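Local coordinates for putative NADP oxidoreductase BF3122 (Bacteroides fragilis, PDB 3D1L), which is a putative NADP-dependent oxidoreductase that probably binds the dinucleotide in an N-terminal Rossmann-type domain, its substrate and reaction being unestablished, at residues M244-D247 with M251-L254. Sequence-based numbering, arbitrary orientation.
Sequences MLAD and MQRL
Met-251, modelled as selenomethionine in the first turn of helix 249-264, meets Leu-245 with its selenium: SE lies 4.0 Å from Leu-245 CD2, and the two side chains cross at about a right angle. CG stands anti to the backbone N (chi1 -160°), and the chain runs extended to the selenium before bending at chi3 (-54°). The other methyl of Leu-245, CD1, rests over the first turn's backbone, 4.0 Å from Met-251 O. Met-251 also touches Leu-191 and Glu-194 of helix 168-198. One residue on, Gln-252 lays its aliphatic part alongside Leu-245, with 3.9 Å between Gln-252 CB and Leu-245 CB and 3.5 Å from Gln-252 CB to Leu-245 O. Its extended chain carries the end of the side chain to the backbone of Ala-246. Farther along, Arg-253 and Leu-254 turn to the second subunit, where both pack on its Leu-257. The arrangement is a short connection between helices 235-244 and 249-264: Leu-245, just past the end of the first, folds back on the second, while Asp-247 forms a salt bridge with Lys-198. The definite contacts between the segments are van der Waals ones, apolar side-chain packing together with carbon-to-carbonyl contacts; they bury Leu-245 and Met-251, whereas Gln-252 stays partly exposed and Ala-246 exposed.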
HETATM    1  N   MSE B 244     -19.687  -5.370  10.204  1.00 60.58           N
HETATM    2  CA  MSE B 244     -19.340  -4.008   9.783  1.00 61.43           C
HETATM    3  C   MSE B 244     -19.532  -3.717   8.297  1.00 60.76           C
HETATM    4  O   MSE B 244     -19.838  -2.585   7.913  1.00 60.65           O
HETATM    5  CB  MSE B 244     -17.913  -3.670  10.186  1.00 61.04           C
HETATM    6  CG  MSE B 244     -17.843  -2.973  11.508  1.00 62.49           C
HETATM    7 SE   MSE B 244     -16.071  -2.364  11.977  0.50 64.12          SE
HETATM    8  CE  MSE B 244     -15.556  -3.895  13.047  1.00 61.74           C
ATOM      9  N   LEU B 245     -19.360  -4.745   7.474  1.00 60.65           N
ATOM     10  CA  LEU B 245     -19.439  -4.618   6.023  1.00 60.38           C
ATOM     11  C   LEU B 245     -20.817  -4.975   5.439  1.00 60.53           C
ATOM     12  O   LEU B 245     -20.970  -5.112   4.214  1.00 60.94           O
ATOM     13  CB  LEU B 245     -18.364  -5.495   5.392  1.00 60.55           C
ATOM     14  CG  LEU B 245     -16.915  -5.295   5.829  1.00 60.53           C
ATOM     15  CD1 LEU B 245     -16.098  -6.469   5.324  1.00 59.97           C
ATOM     16  CD2 LEU B 245     -16.356  -3.984   5.309  1.00 57.92           C
ATOM     17  N   ALA B 246     -21.811  -5.127   6.312  1.00 60.40           N
ATOM     18  CA  ALA B 246     -23.184  -5.441   5.905  1.00 60.38           C
ATOM     19  C   ALA B 246     -23.729  -4.467   4.859  1.00 60.35           C
ATOM     20  O   ALA B 246     -24.453  -4.879   3.951  1.00 60.72           O
ATOM     21  CB  ALA B 246     -24.105  -5.496   7.129  1.00 59.98           C
ATOM     22  N   ASP B 247     -23.375  -3.186   4.998  1.00 60.26           N
ATOM     23  CA  ASP B 247     -23.700  -2.131   4.026  1.00 60.07           C
ATOM     24  C   ASP B 247     -23.139  -2.395   2.621  1.00 59.23           C
ATOM     25  O   ASP B 247     -23.585  -1.784   1.644  1.00 58.48           O
ATOM     26  CB  ASP B 247     -23.132  -0.789   4.499  1.00 60.76           C
ATOM     27  CG  ASP B 247     -24.092   0.002   5.380  1.00 63.13           C
ATOM     28  OD1 ASP B 247     -25.189  -0.494   5.762  1.00 66.84           O
ATOM     29  OD2 ASP B 247     -23.732   1.162   5.695  1.00 65.28           O
HETATM   30  N   MSE B 251     -18.178  -6.185  -0.864  1.00 55.01           N
HETATM   31  CA  MSE B 251     -16.990  -6.047  -0.036  1.00 55.62           C
HETATM   32  C   MSE B 251     -17.004  -7.051   1.116  1.00 55.89           C
HETATM   33  O   MSE B 251     -15.955  -7.547   1.522  1.00 56.37           O
HETATM   34  CB  MSE B 251     -16.857  -4.632   0.505  1.00 56.12           C
HETATM   35  CG  MSE B 251     -15.448  -4.309   0.934  1.00 55.71           C
HETATM   36 SE   MSE B 251     -15.335  -2.591   1.748  0.50 55.49          SE
HETATM   37  CE  MSE B 251     -16.156  -1.543   0.359  1.00 55.32           C
ATOM     38  N   GLN B 252     -18.199  -7.342   1.618  1.00 55.64           N
ATOM     39  CA  GLN B 252     -18.410  -8.309   2.675  1.00 55.70           C
ATOM     40  C   GLN B 252     -18.024  -9.722   2.200  1.00 56.26           C
ATOM     41  O   GLN B 252     -17.333 -10.450   2.917  1.00 56.64           O
ATOM     42  CB  GLN B 252     -19.882  -8.245   3.101  1.00 55.58           C
ATOM     43  CG  GLN B 252     -20.262  -9.015   4.339  1.00 55.05           C
ATOM     44  CD  GLN B 252     -21.777  -8.955   4.631  1.00 55.88           C
ATOM     45  OE1 GLN B 252     -22.196  -8.528   5.719  1.00 56.39           O
ATOM     46  NE2 GLN B 252     -22.595  -9.385   3.666  1.00 52.57           N
ATOM     47  N   ARG B 253     -18.445 -10.096   0.990  1.00 56.02           N
ATOM     48  CA  ARG B 253     -18.092 -11.402   0.420  1.00 56.46           C
ATOM     49  C   ARG B 253     -16.575 -11.554   0.159  1.00 55.98           C
ATOM     50  O   ARG B 253     -16.017 -12.637   0.375  1.00 55.95           O
ATOM     51  CB  ARG B 253     -18.934 -11.711  -0.842  1.00 56.33           C
ATOM     52  CG  ARG B 253     -18.845 -13.174  -1.361  1.00 56.98           C
ATOM     53  CD  ARG B 253     -19.489 -13.343  -2.750  1.00 57.18           C
ATOM     54  NE  ARG B 253     -19.044 -14.565  -3.447  1.00 59.94           N
ATOM     55  CZ  ARG B 253     -19.623 -15.094  -4.531  1.00 58.46           C
ATOM     56  NH1 ARG B 253     -20.698 -14.518  -5.059  1.00 59.04           N
ATOM     57  NH2 ARG B 253     -19.131 -16.201  -5.089  1.00 56.38           N
ATOM     58  N   LEU B 254     -15.918 -10.479  -0.293  1.00 55.62           N
ATOM     59  CA  LEU B 254     -14.464 -10.493  -0.508  1.00 55.07           C
ATOM     60  C   LEU B 254     -13.725 -10.797   0.797  1.00 55.24           C
ATOM     61  O   LEU B 254     -12.820 -11.654   0.838  1.00 55.16           O
ATOM     62  CB  LEU B 254     -13.955  -9.159  -1.080  1.00 54.29           C
ATOM     63  CG  LEU B 254     -14.114  -8.954  -2.580  1.00 54.76           C
ATOM     64  CD1 LEU B 254     -13.629  -7.573  -2.969  1.00 54.25           C
ATOM     65  CD2 LEU B 254     -13.389 -10.080  -3.385  1.00 50.14           C
TER